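Local coordinates for DSBA-like thioredoxin domain-containing protein (Nitrosomonas europaea, PDB 2IN3) that probably acts as a thiol-disulfide oxidoreductase or disulfide isomerase of the DsbA family, FrnE-like subfamily, at residues A[94-105]-A[160-168]. Sequence-based numbering, arbitrary orientation.
Sequences EPACRGVVSVSL and QRTLAGFQR
Thr162 is the knob of this helix pair, set in a hole formed by Glu94, Cys97, Arg98 and Val101, and it illustrates how a hydroxyl can serve in apolar packing. Its OG1, hydrogen-bonded to Ala158 O of its own helix, lies 3.3 Å from Val101 CG2 and equally close to Arg98 CA; CG2, anti to the backbone N, lies against the backbone of Arg98, with Glu94 and Cys97 beside it. Further apolar contact comes from Phe166, whose ring presents its edge to the neighbouring helix: CZ meets Cys97 CB at 3.7 Å, the sulfur stands beside the same rim, and CE2 abuts Glu94 CG. At the other end, Leu105 CD2 sits 3.6 Å above the centre of the Arg161 guanidinium, which is salt-bridged to Glu157.

No hydrogen bond or salt bridge joins the two segments. Within 94-105, Arg98 grips the Glu94 carboxylate side-on, NE to OE2 at 2.8 Å and NH1 to OE1 at 3.1 Å, while its NH2 bonds Phe153 O. Were Glu94 an alanine, Arg98 NE and NH1 would probably lose their carboxylate partner and Phe166 CE2 its CG neighbour.

With axes 9.2 Å apart and inclined at 110°, this is a single knob-in-hole contact between steeply crossed helices within the DsbA-like thioredoxin domain.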
loop_
_atom_site.group_PDB
_atom_site.type_symbol
_atom_site.label_atom_id
_atom_site.label_comp_id
_atom_site.label_asym_id
_atom_site.label_seq_id
_atom_site.Cartn_x
_atom_site.Cartn_y
_atom_site.Cartn_z
ATOM N N GLU A 94 6.722 6.402 -6.405
ATOM C CA GLU A 94 5.997 7.596 -5.976
ATOM C C GLU A 94 4.638 7.832 -6.654
ATOM O O GLU A 94 3.674 8.215 -5.966
ATOM C CB GLU A 94 6.890 8.862 -6.018
ATOM C CG GLU A 94 6.267 10.105 -5.401
ATOM C CD GLU A 94 5.381 10.864 -6.371
ATOM O OE1 GLU A 94 5.512 10.611 -7.587
ATOM O OE2 GLU A 94 4.568 11.719 -5.933
ATOM N N PRO A 95 4.562 7.717 -8.006
ATOM C CA PRO A 95 3.255 7.970 -8.620
ATOM C C PRO A 95 2.110 7.069 -8.125
ATOM O O PRO A 95 1.009 7.568 -7.937
ATOM C CB PRO A 95 3.529 7.756 -10.109
ATOM C CG PRO A 95 4.973 8.204 -10.253
ATOM C CD PRO A 95 5.600 7.544 -9.044
ATOM N N ALA A 96 2.371 5.779 -7.903
ATOM C CA ALA A 96 1.324 4.895 -7.424
ATOM C C ALA A 96 0.915 5.317 -6.009
ATOM O O ALA A 96 -0.270 5.334 -5.692
ATOM C CB ALA A 96 1.786 3.424 -7.448
ATOM N N CYS A 97 1.886 5.629 -5.162
ATOM C CA CYS A 97 1.560 6.179 -3.824
ATOM C C CYS A 97 0.676 7.433 -3.923
ATOM O O CYS A 97 -0.332 7.557 -3.216
ATOM C CB CYS A 97 2.836 6.498 -3.054
ATOM S SG CYS A 97 3.717 5.062 -2.550
ATOM N N ARG A 98 1.059 8.373 -4.803
ATOM C CA ARG A 98 0.271 9.560 -5.059
ATOM C C ARG A 98 -1.142 9.254 -5.602
ATOM O O ARG A 98 -2.080 10.015 -5.351
ATOM C CB ARG A 98 1.029 10.535 -5.992
ATOM C CG ARG A 98 0.297 11.832 -6.304
ATOM C CD ARG A 98 1.270 12.949 -6.747
ATOM N NE ARG A 98 2.423 12.513 -7.537
ATOM C CZ ARG A 98 2.570 12.691 -8.855
ATOM N NH1 ARG A 98 3.674 12.250 -9.438
ATOM N NH2 ARG A 98 1.628 13.279 -9.595
ATOM N N GLY A 99 -1.297 8.162 -6.338
ATOM C CA GLY A 99 -2.631 7.806 -6.858
ATOM C C GLY A 99 -3.541 7.431 -5.709
ATOM O O GLY A 99 -4.720 7.823 -5.663
ATOM N N VAL A 100 -2.974 6.680 -4.778
ATOM C CA VAL A 100 -3.698 6.240 -3.580
ATOM C C VAL A 100 -4.115 7.492 -2.740
ATOM O O VAL A 100 -5.273 7.619 -2.348
ATOM C CB VAL A 100 -2.859 5.247 -2.757
ATOM C CG1 VAL A 100 -3.530 4.968 -1.394
ATOM C CG2 VAL A 100 -2.599 3.934 -3.589
ATOM N N VAL A 101 -3.178 8.417 -2.521
ATOM C CA VAL A 101 -3.429 9.656 -1.777
ATOM C C VAL A 101 -4.569 10.412 -2.460
ATOM O O VAL A 101 -5.482 10.891 -1.784
ATOM C CB VAL A 101 -2.163 10.572 -1.679
ATOM C CG1 VAL A 101 -2.517 11.980 -1.106
ATOM C CG2 VAL A 101 -1.093 9.879 -0.825
ATOM N N SER A 102 -4.503 10.511 -3.792
ATOM C CA SER A 102 -5.532 11.165 -4.584
ATOM C C SER A 102 -6.941 10.598 -4.363
ATOM O O SER A 102 -7.893 11.363 -4.184
ATOM C CB SER A 102 -5.204 11.103 -6.083
ATOM O OG SER A 102 -4.008 11.810 -6.390
ATOM N N VAL A 103 -7.062 9.269 -4.377
ATOM C CA VAL A 103 -8.351 8.620 -4.168
ATOM C C VAL A 103 -8.846 8.874 -2.728
ATOM O O VAL A 103 -10.047 9.042 -2.490
ATOM C CB VAL A 103 -8.256 7.107 -4.484
ATOM C CG1 VAL A 103 -9.526 6.364 -4.015
ATOM C CG2 VAL A 103 -7.997 6.897 -5.999
ATOM N N SER A 104 -7.923 8.954 -1.778
ATOM C CA SER A 104 -8.293 9.302 -0.402
ATOM C C SER A 104 -8.975 10.684 -0.295
ATOM O O SER A 104 -9.799 10.880 0.599
ATOM C CB SER A 104 -7.095 9.207 0.559
ATOM O OG SER A 104 -6.281 10.367 0.471
ATOM N N LEU A 105 -8.627 11.620 -1.190
ATOM C CA LEU A 105 -9.219 12.964 -1.238
ATOM C C LEU A 105 -10.561 12.966 -1.985
ATOM O O LEU A 105 -11.433 13.826 -1.740
ATOM C CB LEU A 105 -8.249 13.929 -1.948
ATOM C CG LEU A 105 -6.841 14.029 -1.329
ATOM C CD1 LEU A 105 -5.888 14.914 -2.102
ATOM C CD2 LEU A 105 -6.957 14.505 0.092
ATOM N N GLN A 160 2.341 17.076 -2.375
ATOM C CA GLN A 160 2.845 17.486 -1.076
ATOM C C GLN A 160 2.313 16.572 0.021
ATOM O O GLN A 160 3.056 16.215 0.957
ATOM C CB GLN A 160 2.466 18.937 -0.803
ATOM C CG GLN A 160 3.197 19.913 -1.717
ATOM C CD GLN A 160 2.634 21.317 -1.652
ATOM O OE1 GLN A 160 1.758 21.610 -0.831
ATOM N NE2 GLN A 160 3.152 22.209 -2.503
ATOM N N ARG A 161 1.036 16.208 -0.075
ATOM C CA ARG A 161 0.485 15.223 0.874
ATOM C C ARG A 161 1.207 13.888 0.843
ATOM O O ARG A 161 1.461 13.297 1.916
ATOM C CB ARG A 161 -1.004 14.987 0.657
ATOM C CG ARG A 161 -1.880 16.178 1.031
ATOM C CD ARG A 161 -3.316 15.747 0.769
ATOM N NE ARG A 161 -4.313 16.711 1.215
ATOM C CZ ARG A 161 -5.002 16.603 2.344
ATOM N NH1 ARG A 161 -4.796 15.566 3.164
ATOM N NH2 ARG A 161 -5.909 17.525 2.631
ATOM N N THR A 162 1.546 13.429 -0.368
ATOM C CA THR A 162 2.242 12.159 -0.576
ATOM C C THR A 162 3.629 12.212 0.079
ATOM O O THR A 162 4.010 11.318 0.852
ATOM C CB THR A 162 2.362 11.834 -2.074
ATOM O OG1 THR A 162 1.047 11.711 -2.634
ATOM C CG2 THR A 162 3.092 10.500 -2.297
ATOM N N LEU A 163 4.364 13.273 -0.222
ATOM C CA LEU A 163 5.683 13.492 0.351
ATOM C C LEU A 163 5.584 13.664 1.869
ATOM O O LEU A 163 6.412 13.118 2.611
ATOM C CB LEU A 163 6.368 14.693 -0.323
ATOM C CG LEU A 163 7.758 15.098 0.195
ATOM C CD1 LEU A 163 8.722 13.902 0.221
ATOM C CD2 LEU A 163 8.343 16.279 -0.618
ATOM N N ALA A 164 4.575 14.392 2.353
ATOM C CA ALA A 164 4.428 14.522 3.812
ATOM C C ALA A 164 4.224 13.169 4.514
ATOM O O ALA A 164 4.766 12.972 5.624
ATOM C CB ALA A 164 3.345 15.516 4.201
ATOM N N GLY A 165 3.433 12.293 3.879
ATOM C CA GLY A 165 3.245 10.875 4.291
ATOM C C GLY A 165 4.587 10.168 4.382
ATOM O O GLY A 165 4.898 9.564 5.409
ATOM N N PHE A 166 5.398 10.236 3.324
ATOM C CA PHE A 166 6.704 9.561 3.354
ATOM C C PHE A 166 7.557 10.066 4.531
ATOM O O PHE A 166 8.219 9.278 5.235
ATOM C CB PHE A 166 7.499 9.810 2.060
ATOM C CG PHE A 166 6.853 9.314 0.798
ATOM C CD1 PHE A 166 5.857 8.337 0.809
ATOM C CD2 PHE A 166 7.320 9.776 -0.430
ATOM C CE1 PHE A 166 5.260 7.865 -0.389
ATOM C CE2 PHE A 166 6.742 9.304 -1.630
ATOM C CZ PHE A 166 5.723 8.349 -1.611
ATOM N N GLN A 167 7.549 11.388 4.735
ATOM C CA GLN A 167 8.300 12.006 5.805
ATOM C C GLN A 167 7.798 11.570 7.179
ATOM O O GLN A 167 8.605 11.340 8.083
ATOM C CB GLN A 167 8.263 13.522 5.674
ATOM C CG GLN A 167 9.067 14.029 4.471
ATOM C CD GLN A 167 8.817 15.503 4.172
ATOM O OE1 GLN A 167 7.855 16.105 4.677
ATOM N NE2 GLN A 167 9.678 16.092 3.341
ATOM N N ARG A 168 6.480 11.448 7.336
ATOM C CA ARG A 168 5.921 11.012 8.622
ATOM C C ARG A 168 6.298 9.559 8.936
ATOM O O ARG A 168 6.603 9.219 10.089
ATOM C CB ARG A 168 4.402 11.153 8.646
ATOM C CG ARG A 168 3.855 11.367 10.058
ATOM C CD ARG A 168 2.321 11.484 10.062
ATOM N NE ARG A 168 1.831 12.651 9.310
ATOM C CZ ARG A 168 1.329 12.608 8.067
ATOM N NH1 ARG A 168 1.234 11.461 7.397
ATOM N NH2 ARG A 168 0.923 13.725 7.473
#